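Side-chain contacts in adenosine deaminase 1 (Arthrobacter aurescens, PDB 3RYS), which probably catalyses the zinc-dependent hydrolytic deamination of adenine to hypoxanthine, with release of ammonium, in purine salvage: residues 12-17 and 333-338; 87-92 and 288-293; 94-99 and 326-331. All coordinates share one frame; numbering follows the deposited sequence.

Contact 1: residues 12-17 and 333-338; sequences APPVAE and TEWVKA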
ATOM      1  N   ALA A  12      16.747   9.715  -0.053  1.00 24.20           N
ATOM      2  CA  ALA A  12      15.920   8.750   0.658  1.00 20.34           C
ATOM      3  C   ALA A  12      16.728   7.486   0.889  1.00 21.21           C
ATOM      4  O   ALA A  12      17.672   7.210   0.149  1.00 22.83           O
ATOM      5  CB  ALA A  12      14.671   8.438  -0.141  1.00 18.25           C
ATOM      6  N   PRO A  13      16.359   6.712   1.920  1.00 21.52           N
ATOM      7  CA  PRO A  13      17.051   5.467   2.276  1.00 19.97           C
ATOM      8  C   PRO A  13      16.584   4.325   1.393  1.00 19.20           C
ATOM      9  O   PRO A  13      15.526   4.437   0.773  1.00 19.31           O
ATOM     10  CB  PRO A  13      16.582   5.199   3.714  1.00 21.27           C
ATOM     11  CG  PRO A  13      15.709   6.376   4.108  1.00 23.08           C
ATOM     12  CD  PRO A  13      15.242   6.996   2.831  1.00 19.64           C
ATOM     13  N   PRO A  14      17.357   3.232   1.337  1.00 19.40           N
ATOM     14  CA  PRO A  14      16.897   2.020   0.657  1.00 15.81           C
ATOM     15  C   PRO A  14      15.788   1.406   1.496  1.00 15.55           C
ATOM     16  O   PRO A  14      16.040   1.075   2.651  1.00 17.64           O
ATOM     17  CB  PRO A  14      18.127   1.106   0.688  1.00 16.14           C
ATOM     18  CG  PRO A  14      19.267   1.961   1.121  1.00 19.04           C
ATOM     19  CD  PRO A  14      18.681   3.049   1.946  1.00 21.15           C
ATOM     20  N   VAL A  15      14.586   1.269   0.944  1.00 13.10           N
ATOM     21  CA  VAL A  15      13.461   0.765   1.726  1.00 15.85           C
ATOM     22  C   VAL A  15      12.715  -0.339   1.004  1.00 15.62           C
ATOM     23  O   VAL A  15      12.988  -0.634  -0.163  1.00 14.33           O
ATOM     24  CB  VAL A  15      12.423   1.871   2.030  1.00 15.05           C
ATOM     25  CG1 VAL A  15      13.079   3.062   2.721  1.00 14.93           C
ATOM     26  CG2 VAL A  15      11.718   2.301   0.746  1.00 13.43           C
ATOM     27  N   ALA A  16      11.766  -0.938   1.713  1.00 13.98           N
ATOM     28  CA  ALA A  16      10.756  -1.773   1.083  1.00 15.43           C
ATOM     29  C   ALA A  16       9.392  -1.111   1.260  1.00 14.28           C
ATOM     30  O   ALA A  16       9.041  -0.700   2.361  1.00 15.78           O
ATOM     31  CB  ALA A  16      10.760  -3.158   1.687  1.00 12.96           C
ATOM     32  N   GLU A  17       8.631  -0.982   0.179  1.00 13.82           N
ATOM     33  CA  GLU A  17       7.261  -0.490   0.301  1.00 14.94           C
ATOM     34  C   GLU A  17       6.283  -1.663   0.435  1.00 13.83           C
ATOM     35  O   GLU A  17       6.146  -2.483  -0.474  1.00 11.49           O
ATOM     36  CB  GLU A  17       6.885   0.426  -0.870  1.00 13.50           C
ATOM     37  CG  GLU A  17       5.613   1.234  -0.627  1.00 13.17           C
ATOM     38  CD  GLU A  17       5.482   2.444  -1.546  1.00 13.48           C
ATOM     39  OE1 GLU A  17       6.063   2.430  -2.650  1.00 13.66           O
ATOM     40  OE2 GLU A  17       4.795   3.414  -1.159  1.00 12.19           O
ATOM     41  N   THR A 333      22.356   0.090   6.314  1.00 21.58           N
ATOM     42  CA  THR A 333      23.608   0.318   6.989  1.00 26.05           C
ATOM     43  C   THR A 333      24.635   1.123   6.212  1.00 28.69           C
ATOM     44  O   THR A 333      25.235   1.975   6.753  1.00 28.50           O
ATOM     45  CB  THR A 333      24.307  -0.961   7.389  1.00 29.43           C
ATOM     46  OG1 THR A 333      23.440  -1.787   8.139  1.00 31.77           O
ATOM     47  CG2 THR A 333      25.478  -0.631   8.235  1.00 28.26           C
ATOM     48  N   GLU A 334      24.838   0.845   4.946  1.00 24.73           N
ATOM     49  CA  GLU A 334      25.680   1.675   4.157  1.00 27.45           C
ATOM     50  C   GLU A 334      25.124   3.049   4.008  1.00 25.72           C
ATOM     51  O   GLU A 334      25.813   3.987   4.144  1.00 31.92           O
ATOM     52  CB  GLU A 334      25.928   1.067   2.797  1.00 28.84           C
ATOM     53  CG  GLU A 334      26.970   0.024   2.756  1.00 32.72           C
ATOM     54  CD  GLU A 334      28.129   0.253   3.685  1.00 43.46           C
ATOM     55  OE1 GLU A 334      28.933   1.157   3.437  1.00 37.52           O
ATOM     56  OE2 GLU A 334      28.250  -0.496   4.661  1.00 42.87           O
ATOM     57  N   TRP A 335      23.865   3.169   3.706  1.00 24.23           N
ATOM     58  CA  TRP A 335      23.261   4.482   3.500  1.00 24.20           C
ATOM     59  C   TRP A 335      23.471   5.386   4.712  1.00 27.06           C
ATOM     60  O   TRP A 335      23.775   6.567   4.569  1.00 27.66           O
ATOM     61  CB  TRP A 335      21.770   4.355   3.182  1.00 21.25           C
ATOM     62  CG  TRP A 335      21.079   5.677   3.052  1.00 22.46           C
ATOM     63  CD1 TRP A 335      21.079   6.498   1.966  1.00 20.90           C
ATOM     64  CD2 TRP A 335      20.283   6.332   4.051  1.00 24.96           C
ATOM     65  NE1 TRP A 335      20.336   7.626   2.224  1.00 24.21           N
ATOM     66  CE2 TRP A 335      19.836   7.549   3.495  1.00 25.91           C
ATOM     67  CE3 TRP A 335      19.912   6.010   5.361  1.00 19.90           C
ATOM     68  CZ2 TRP A 335      19.030   8.444   4.205  1.00 24.16           C
ATOM     69  CZ3 TRP A 335      19.113   6.898   6.064  1.00 22.90           C
ATOM     70  CH2 TRP A 335      18.682   8.102   5.485  1.00 24.17           C
ATOM     71  N   VAL A 336      23.311   4.822   5.905  1.00 26.34           N
ATOM     72  CA  VAL A 336      23.500   5.573   7.141  1.00 26.13           C
ATOM     73  C   VAL A 336      24.934   6.066   7.300  1.00 28.75           C
ATOM     74  O   VAL A 336      25.165   7.231   7.623  1.00 29.75           O
ATOM     75  CB  VAL A 336      23.143   4.720   8.366  1.00 24.25           C
ATOM     76  CG1 VAL A 336      23.477   5.465   9.650  1.00 20.22           C
ATOM     77  CG2 VAL A 336      21.683   4.343   8.324  1.00 23.27           C
ATOM     78  N   LYS A 337      25.884   5.212   7.013  1.00 27.03           N
ATOM     79  CA  LYS A 337      27.261   5.551   7.141  1.00 28.04           C
ATOM     80  C   LYS A 337      27.704   6.561   6.158  1.00 26.90           C
ATOM     81  O   LYS A 337      28.523   7.370   6.442  1.00 32.20           O
ATOM     82  CB  LYS A 337      28.090   4.325   6.947  1.00 28.87           C
ATOM     83  CG  LYS A 337      28.175   3.482   8.098  1.00 27.98           C
ATOM     84  CD  LYS A 337      28.912   2.313   7.738  1.00 30.46           C
ATOM     85  CE  LYS A 337      28.637   1.227   8.677  1.00 35.42           C
ATOM     86  NZ  LYS A 337      29.807   0.390   8.827  1.00 42.29           N
ATOM     87  N   ALA A 338      27.154   6.489   4.981  1.00 25.69           N
ATOM     88  CA  ALA A 338      27.437   7.453   3.966  1.00 34.44           C
ATOM     89  C   ALA A 338      26.705   8.777   4.177  1.00 34.89           C
ATOM     90  O   ALA A 338      27.024   9.759   3.592  1.00 34.04           O
ATOM     91  CB  ALA A 338      27.079   6.887   2.669  1.00 31.58           C
TER
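Pro13 lies flat against the indole of Trp335, where the chain leading into the first strand of the TIM-type barrel, 15-17, meets the C-terminal helix 322-339. The close-packed part is this CH-pi contact. Pro13 CB sits 3.7 Å from the centroid of the six-membered ring of Trp335, only 6° off the ring normal, and Pro13 CA covers the middle of the same indole face. Further out over the benzo ring, Pro13 CG rests 3.7 Å from Trp335 CH2. Trp335 CG is anti to its own backbone N (chi1 176°), which swings the indole off the helix and along the proline. Pro14 adds a smaller patch at the root of the side chain, its CD 3.6 Å from Trp335 CB. Toward solvent the contact thins out, since the rest of this helical segment leads away from 12-17 or lies beyond it. Ala311 of helix 304-317 and Phe293 of helix 289-300 also pack on Pro13, joining the strand entry to three helices. At the pyrrole end packing gives way to a polar approach without a bond. Ala12 O comes within 3.4 Å of Trp335 NE1 at a poor angle, and that N-H is instead hydrogen-bonded to Thr11 OG1.

Contact 2: residues 87-92 and 288-293; sequences LERAAA and YVDDNF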
ATOM      1  N   LEU A  87       6.885   0.976 -10.820  1.00 12.97           N
ATOM      2  CA  LEU A  87       8.150   0.313 -10.528  1.00 16.20           C
ATOM      3  C   LEU A  87       9.328   1.208 -10.903  1.00 16.96           C
ATOM      4  O   LEU A  87      10.331   1.267 -10.193  1.00 14.63           O
ATOM      5  CB  LEU A  87       8.238  -1.036 -11.252  1.00 15.23           C
ATOM      6  CG  LEU A  87       7.282  -2.134 -10.775  1.00 13.96           C
ATOM      7  CD1 LEU A  87       7.239  -3.303 -11.754  1.00 13.92           C
ATOM      8  CD2 LEU A  87       7.663  -2.610  -9.390  1.00 11.76           C
ATOM      9  N   GLU A  88       9.188   1.914 -12.020  1.00 17.62           N
ATOM     10  CA  GLU A  88      10.214   2.834 -12.493  1.00 19.15           C
ATOM     11  C   GLU A  88      10.407   3.998 -11.512  1.00 16.50           C
ATOM     12  O   GLU A  88      11.534   4.309 -11.109  1.00 14.50           O
ATOM     13  CB  GLU A  88       9.851   3.353 -13.889  1.00 20.22           C
ATOM     14  CG  GLU A  88      10.836   4.359 -14.469  1.00 28.23           C
ATOM     15  CD  GLU A  88      10.320   5.036 -15.731  1.00 36.36           C
ATOM     16  OE1 GLU A  88       9.255   4.623 -16.241  1.00 35.36           O
ATOM     17  OE2 GLU A  88      10.980   5.982 -16.214  1.00 38.89           O
ATOM     18  N   ARG A  89       9.304   4.627 -11.120  1.00 13.92           N
ATOM     19  CA  ARG A  89       9.356   5.753 -10.187  1.00 17.80           C
ATOM     20  C   ARG A  89       9.756   5.312  -8.776  1.00 15.15           C
ATOM     21  O   ARG A  89      10.533   5.986  -8.098  1.00 14.33           O
ATOM     22  CB  ARG A  89       8.023   6.505 -10.171  1.00 14.14           C
ATOM     23  CG  ARG A  89       7.961   7.636  -9.160  1.00 16.58           C
ATOM     24  CD  ARG A  89       9.047   8.689  -9.387  1.00 19.88           C
ATOM     25  NE  ARG A  89       8.971   9.751  -8.384  1.00 16.47           N
ATOM     26  CZ  ARG A  89       9.452   9.645  -7.147  1.00 19.58           C
ATOM     27  NH1 ARG A  89      10.054   8.527  -6.760  1.00 15.39           N
ATOM     28  NH2 ARG A  89       9.334  10.655  -6.294  1.00 22.84           N
ATOM     29  N   ALA A  90       9.236   4.167  -8.347  1.00 13.36           N
ATOM     30  CA  ALA A  90       9.583   3.614  -7.045  1.00 16.02           C
ATOM     31  C   ALA A  90      11.084   3.367  -6.935  1.00 16.92           C
ATOM     32  O   ALA A  90      11.708   3.728  -5.938  1.00 20.37           O
ATOM     33  CB  ALA A  90       8.808   2.328  -6.783  1.00 14.70           C
ATOM     34  N   ALA A  91      11.662   2.752  -7.961  1.00 15.91           N
ATOM     35  CA  ALA A  91      13.090   2.453  -7.960  1.00 15.87           C
ATOM     36  C   ALA A  91      13.917   3.724  -7.784  1.00 16.48           C
ATOM     37  O   ALA A  91      14.798   3.789  -6.925  1.00 16.02           O
ATOM     38  CB  ALA A  91      13.487   1.723  -9.242  1.00 14.75           C
ATOM     39  N   ALA A  92      13.615   4.735  -8.595  1.00 15.95           N
ATOM     40  CA  ALA A  92      14.298   6.022  -8.527  1.00 13.79           C
ATOM     41  C   ALA A  92      14.208   6.653  -7.144  1.00 14.04           C
ATOM     42  O   ALA A  92      15.025   7.494  -6.787  1.00 15.62           O
ATOM     43  CB  ALA A  92      13.731   6.972  -9.569  1.00 15.60           C
ATOM     44  N   TYR A 288       5.519   9.851  -3.476  1.00 13.97           N
ATOM     45  CA  TYR A 288       5.877   8.451  -3.301  1.00 13.88           C
ATOM     46  C   TYR A 288       6.563   8.258  -1.947  1.00 13.53           C
ATOM     47  O   TYR A 288       6.581   9.176  -1.128  1.00 13.55           O
ATOM     48  CB  TYR A 288       6.744   7.989  -4.474  1.00 13.64           C
ATOM     49  CG  TYR A 288       5.972   7.988  -5.779  1.00 16.94           C
ATOM     50  CD1 TYR A 288       5.684   9.177  -6.446  1.00 12.99           C
ATOM     51  CD2 TYR A 288       5.503   6.801  -6.326  1.00 12.99           C
ATOM     52  CE1 TYR A 288       4.962   9.180  -7.624  1.00 11.35           C
ATOM     53  CE2 TYR A 288       4.780   6.791  -7.507  1.00 12.32           C
ATOM     54  CZ  TYR A 288       4.510   7.980  -8.151  1.00 15.03           C
ATOM     55  OH  TYR A 288       3.788   7.957  -9.324  1.00 12.49           O
ATOM     56  N   VAL A 289       7.107   7.075  -1.694  1.00 13.01           N
ATOM     57  CA  VAL A 289       7.699   6.818  -0.386  1.00 13.06           C
ATOM     58  C   VAL A 289       8.784   7.847  -0.056  1.00 13.89           C
ATOM     59  O   VAL A 289       8.802   8.403   1.043  1.00 13.16           O
ATOM     60  CB  VAL A 289       8.255   5.382  -0.260  1.00 13.03           C
ATOM     61  CG1 VAL A 289       9.464   5.191  -1.166  1.00 11.95           C
ATOM     62  CG2 VAL A 289       8.617   5.082   1.186  1.00 12.29           C
ATOM     63  N   ASP A 290       9.668   8.119  -1.014  1.00 13.35           N
ATOM     64  CA  ASP A 290      10.749   9.075  -0.792  1.00 12.82           C
ATOM     65  C   ASP A 290      10.201  10.465  -0.496  1.00 14.30           C
ATOM     66  O   ASP A 290      10.824  11.240   0.219  1.00 15.27           O
ATOM     67  CB  ASP A 290      11.719   9.109  -1.979  1.00 15.72           C
ATOM     68  CG  ASP A 290      11.068   9.600  -3.262  1.00 20.82           C
ATOM     69  OD1 ASP A 290      11.299  10.775  -3.633  1.00 19.87           O
ATOM     70  OD2 ASP A 290      10.329   8.813  -3.897  1.00 19.33           O
ATOM     71  N   ASP A 291       9.031  10.773  -1.045  1.00 14.20           N
ATOM     72  CA  ASP A 291       8.353  12.026  -0.735  1.00 14.07           C
ATOM     73  C   ASP A 291       7.823  12.007   0.688  1.00 15.40           C
ATOM     74  O   ASP A 291       7.865  13.020   1.384  1.00 18.70           O
ATOM     75  CB  ASP A 291       7.214  12.287  -1.720  1.00 13.72           C
ATOM     76  CG  ASP A 291       7.714  12.662  -3.103  1.00 18.11           C
ATOM     77  OD1 ASP A 291       8.574  13.572  -3.208  1.00 19.01           O
ATOM     78  OD2 ASP A 291       7.244  12.047  -4.084  1.00 17.40           O
ATOM     79  N   ASN A 292       7.321  10.853   1.122  1.00 15.52           N
ATOM     80  CA  ASN A 292       6.866  10.707   2.500  1.00 14.04           C
ATOM     81  C   ASN A 292       8.025  10.920   3.463  1.00 16.15           C
ATOM     82  O   ASN A 292       7.878  11.587   4.481  1.00 17.47           O
ATOM     83  CB  ASN A 292       6.211   9.343   2.739  1.00 12.60           C
ATOM     84  CG  ASN A 292       4.771   9.283   2.236  1.00 15.92           C
ATOM     85  OD1 ASN A 292       3.826   9.414   3.015  1.00 16.06           O
ATOM     86  ND2 ASN A 292       4.601   9.089   0.931  1.00 13.07           N
ATOM     87  N   PHE A 293       9.185  10.361   3.135  1.00 14.70           N
ATOM     88  CA  PHE A 293      10.363  10.549   3.969  1.00 15.88           C
ATOM     89  C   PHE A 293      10.780  12.014   4.001  1.00 18.62           C
ATOM     90  O   PHE A 293      11.009  12.580   5.070  1.00 17.69           O
ATOM     91  CB  PHE A 293      11.522   9.682   3.480  1.00 14.09           C
ATOM     92  CG  PHE A 293      11.500   8.285   4.019  1.00 14.98           C
ATOM     93  CD1 PHE A 293      10.947   7.251   3.284  1.00 16.62           C
ATOM     94  CD2 PHE A 293      12.034   8.005   5.260  1.00 15.12           C
ATOM     95  CE1 PHE A 293      10.928   5.963   3.778  1.00 15.48           C
ATOM     96  CE2 PHE A 293      12.016   6.719   5.761  1.00 18.16           C
ATOM     97  CZ  PHE A 293      11.463   5.696   5.019  1.00 14.90           C
TER
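Arg89 reaches from helix 76-92 across Tyr288 to the acidic first turn of helix 289-300. The bond from CA to CB is directed toward 288-293, and CG settles over the middle of the Tyr288 ring, 3.5 Å from the centroid and 7° off the normal, a CH-pi contact. The bend at chi2 (59°) lifts CD away from the ring, and NE comes down past its rim, 3.9 Å from Tyr288 CD1. CZ follows, and the guanidinium makes an offset stack at that rim, the two planes at 29°. Beyond the ring NH1 donates to Asp290 OD2 at 2.9 Å and NH2 to the same oxygen at 3.2 Å, both near the guanidinium plane. Both helices flank strands of the TIM-type barrel, and the bridge joins them at the protein surface. NH2 also makes a weak bond to Asp290 OD1 and a longer salt bridge, 3.3 Å, to Asp291 OD2. With the guanidinium gone, as in an alanine here, Asp290 and Asp291 would probably lose their shared positive partner, and this face of the Tyr288 ring its cover. Asp291 OD2 is fixed independently: Tyr288 N, at the helix N-cap, donates to its anti lone pair at 2.9 Å.

Contact 3: residues 94-99 and 326-331; sequences GVRHAE and AVLLDE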
ATOM      1  N   GLY A  94      14.237   4.888  -4.276  1.00 13.40           N
ATOM      2  CA  GLY A  94      14.926   4.084  -3.282  1.00 14.12           C
ATOM      3  C   GLY A  94      14.265   2.762  -2.942  1.00 16.13           C
ATOM      4  O   GLY A  94      14.835   1.965  -2.200  1.00 16.15           O
ATOM      5  N   VAL A  95      13.067   2.529  -3.475  1.00 15.35           N
ATOM      6  CA  VAL A  95      12.343   1.282  -3.224  1.00 14.82           C
ATOM      7  C   VAL A  95      13.113   0.079  -3.777  1.00 14.46           C
ATOM      8  O   VAL A  95      13.311  -0.047  -4.987  1.00 13.71           O
ATOM      9  CB  VAL A  95      10.913   1.315  -3.818  1.00 14.54           C
ATOM     10  CG1 VAL A  95      10.176   0.014  -3.524  1.00 13.49           C
ATOM     11  CG2 VAL A  95      10.130   2.495  -3.273  1.00 12.70           C
ATOM     12  N   ARG A  96      13.547  -0.799  -2.879  1.00 14.00           N
ATOM     13  CA  ARG A  96      14.355  -1.955  -3.251  1.00 15.50           C
ATOM     14  C   ARG A  96      13.484  -3.202  -3.354  1.00 14.80           C
ATOM     15  O   ARG A  96      13.820  -4.164  -4.049  1.00 14.45           O
ATOM     16  CB  ARG A  96      15.456  -2.163  -2.216  1.00 14.99           C
ATOM     17  CG  ARG A  96      16.465  -1.040  -2.189  1.00 15.60           C
ATOM     18  CD  ARG A  96      17.280  -1.060  -3.464  1.00 18.42           C
ATOM     19  NE  ARG A  96      18.104  -2.260  -3.527  1.00 25.83           N
ATOM     20  CZ  ARG A  96      18.377  -2.924  -4.644  1.00 27.09           C
ATOM     21  NH1 ARG A  96      17.884  -2.504  -5.802  1.00 28.41           N
ATOM     22  NH2 ARG A  96      19.136  -4.013  -4.602  1.00 22.17           N
ATOM     23  N   HIS A  97      12.355  -3.159  -2.659  1.00 14.83           N
ATOM     24  CA  HIS A  97      11.405  -4.257  -2.632  1.00 14.64           C
ATOM     25  C   HIS A  97      10.007  -3.671  -2.479  1.00 15.36           C
ATOM     26  O   HIS A  97       9.780  -2.782  -1.649  1.00 13.57           O
ATOM     27  CB  HIS A  97      11.721  -5.192  -1.466  1.00 13.67           C
ATOM     28  CG  HIS A  97      10.805  -6.370  -1.365  1.00 16.06           C
ATOM     29  ND1 HIS A  97       9.698  -6.386  -0.542  1.00 15.24           N
ATOM     30  CD2 HIS A  97      10.841  -7.582  -1.968  1.00 15.48           C
ATOM     31  CE1 HIS A  97       9.088  -7.552  -0.650  1.00 13.74           C
ATOM     32  NE2 HIS A  97       9.761  -8.296  -1.509  1.00 13.71           N
ATOM     33  N   ALA A  98       9.074  -4.165  -3.283  1.00 14.02           N
ATOM     34  CA  ALA A  98       7.724  -3.627  -3.291  1.00 12.72           C
ATOM     35  C   ALA A  98       6.694  -4.739  -3.193  1.00 13.89           C
ATOM     36  O   ALA A  98       6.676  -5.651  -4.021  1.00 14.26           O
ATOM     37  CB  ALA A  98       7.499  -2.800  -4.545  1.00 13.33           C
ATOM     38  N   GLU A  99       5.849  -4.674  -2.170  1.00 11.79           N
ATOM     39  CA  GLU A  99       4.752  -5.626  -2.046  1.00 12.96           C
ATOM     40  C   GLU A  99       3.443  -4.924  -2.385  1.00 13.73           C
ATOM     41  O   GLU A  99       2.942  -4.098  -1.622  1.00 13.73           O
ATOM     42  CB  GLU A  99       4.744  -6.287  -0.666  1.00 14.77           C
ATOM     43  CG  GLU A  99       5.916  -7.249  -0.491  1.00 16.41           C
ATOM     44  CD  GLU A  99       5.990  -7.891   0.881  1.00 15.32           C
ATOM     45  OE1 GLU A  99       4.939  -8.024   1.543  1.00 14.46           O
ATOM     46  OE2 GLU A  99       7.108  -8.273   1.286  1.00 13.52           O
ATOM     47  N   ALA A 326      18.628  -9.566   4.039  1.00 17.97           N
ATOM     48  CA  ALA A 326      19.998  -9.365   4.497  1.00 18.91           C
ATOM     49  C   ALA A 326      20.747  -8.337   3.653  1.00 20.76           C
ATOM     50  O   ALA A 326      21.323  -7.387   4.192  1.00 18.66           O
ATOM     51  CB  ALA A 326      20.750 -10.687   4.522  1.00 20.00           C
ATOM     52  N   VAL A 327      20.740  -8.524   2.336  1.00 16.84           N
ATOM     53  CA  VAL A 327      21.453  -7.613   1.448  1.00 20.83           C
ATOM     54  C   VAL A 327      20.852  -6.206   1.479  1.00 20.17           C
ATOM     55  O   VAL A 327      21.576  -5.213   1.405  1.00 20.47           O
ATOM     56  CB  VAL A 327      21.526  -8.141  -0.010  1.00 19.96           C
ATOM     57  CG1 VAL A 327      22.123  -9.542  -0.041  1.00 15.47           C
ATOM     58  CG2 VAL A 327      20.156  -8.120  -0.665  1.00 23.11           C
ATOM     59  N   LEU A 328      19.531  -6.125   1.605  1.00 20.48           N
ATOM     60  CA  LEU A 328      18.854  -4.835   1.710  1.00 21.60           C
ATOM     61  C   LEU A 328      19.141  -4.177   3.058  1.00 21.21           C
ATOM     62  O   LEU A 328      19.379  -2.973   3.132  1.00 22.19           O
ATOM     63  CB  LEU A 328      17.346  -4.993   1.498  1.00 17.15           C
ATOM     64  CG  LEU A 328      16.822  -4.870   0.065  1.00 19.27           C
ATOM     65  CD1 LEU A 328      17.785  -5.469  -0.948  1.00 19.71           C
ATOM     66  CD2 LEU A 328      15.440  -5.501  -0.056  1.00 16.33           C
ATOM     67  N   LEU A 329      19.115  -4.971   4.122  1.00 19.39           N
ATOM     68  CA  LEU A 329      19.488  -4.478   5.442  1.00 20.65           C
ATOM     69  C   LEU A 329      20.899  -3.896   5.439  1.00 21.99           C
ATOM     70  O   LEU A 329      21.152  -2.856   6.048  1.00 21.65           O
ATOM     71  CB  LEU A 329      19.374  -5.592   6.485  1.00 21.56           C
ATOM     72  CG  LEU A 329      18.202  -5.507   7.471  1.00 23.04           C
ATOM     73  CD1 LEU A 329      17.132  -4.530   7.009  1.00 18.57           C
ATOM     74  CD2 LEU A 329      17.616  -6.891   7.729  1.00 20.27           C
ATOM     75  N   ASP A 330      21.816  -4.564   4.745  1.00 21.76           N
ATOM     76  CA  ASP A 330      23.194  -4.093   4.668  1.00 23.20           C
ATOM     77  C   ASP A 330      23.283  -2.783   3.897  1.00 20.72           C
ATOM     78  O   ASP A 330      24.201  -1.990   4.101  1.00 19.80           O
ATOM     79  CB  ASP A 330      24.099  -5.152   4.031  1.00 20.61           C
ATOM     80  CG  ASP A 330      24.503  -6.238   5.013  1.00 23.88           C
ATOM     81  OD1 ASP A 330      24.413  -5.999   6.237  1.00 25.43           O
ATOM     82  OD2 ASP A 330      24.915  -7.329   4.560  1.00 30.47           O
ATOM     83  N   GLU A 331      22.361  -2.604   3.006  1.00 20.10           N
ATOM     84  CA  GLU A 331      22.216  -1.437   2.239  1.00 21.20           C
ATOM     85  C   GLU A 331      21.786  -0.265   3.056  1.00 21.18           C
ATOM     86  O   GLU A 331      22.207   0.796   2.777  1.00 20.60           O
ATOM     87  CB  GLU A 331      21.242  -1.717   1.132  1.00 21.69           C
ATOM     88  CG  GLU A 331      21.875  -1.845  -0.171  1.00 20.56           C
ATOM     89  CD  GLU A 331      20.977  -2.349  -1.231  1.00 25.77           C
ATOM     90  OE1 GLU A 331      21.283  -3.355  -1.837  1.00 23.13           O
ATOM     91  OE2 GLU A 331      19.994  -1.723  -1.501  1.00 23.86           O
TER
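The guanidinium of Arg96 and the carboxylate of Glu331 meet with their planes 36° apart, and Glu331 OE2 and Leu328 CD1 both approach the Arg96 guanidinium at a slant. The two charged side chains cross at about a right angle. Arg96 NE lies 2.8 Å from Glu331 OE2, a salt bridge whose hydrogen bond is weak because the N-H points only loosely at the oxygen (127°). Glu331 OE1 stays farther off, 3.6 Å from Arg96 NH2. The bend at chi2 (-69°) places Arg96 CD 3.4 Å from Glu331 OE2, and the second bend, at chi3, turns NE onto the same oxygen. Beneath this charged pair lies an apolar layer: Leu328 CG packs 3.8 Å from Arg96 CB, while Leu328 CD2 reaches His97 CB at 4.0 Å. Arg96 O, where the chain turns a corner, accepts a hydrogen bond from Arg324, a second tie to helix 322-339. Leu328 also packs on Ile315 of helix 304-317, and His97 on Ser135 and Leu137 of strand 135-143. The C-terminal helix is thus laid against the start of barrel strand 95-102, which is hydrogen-bonded between strands 15-17 and 135-143.

Contacts 1 and 3 have centres about 8 Å apart and share helix 322-339, which lies against the lead-in to strand 15-17 and against the start of the neighbouring parallel strand 95-102. The centre of contact 2 is about 13 Å from each. Along the chain the first partners run 12-17, 87-92, 94-99 and the second 288-293, 326-331, 333-338; contacts 2 and 3 lie within the span of contact 1 and interleave. Val289 packs on Val95, and Phe293 on Val15, linking contact 2 to the strands. Contacts 1 and 3 hold the C-terminal helix to the first two barrel strands, while contact 2 joins helix 76-92 to helix 289-300. The zinc site includes His19, just beyond strand 15-17.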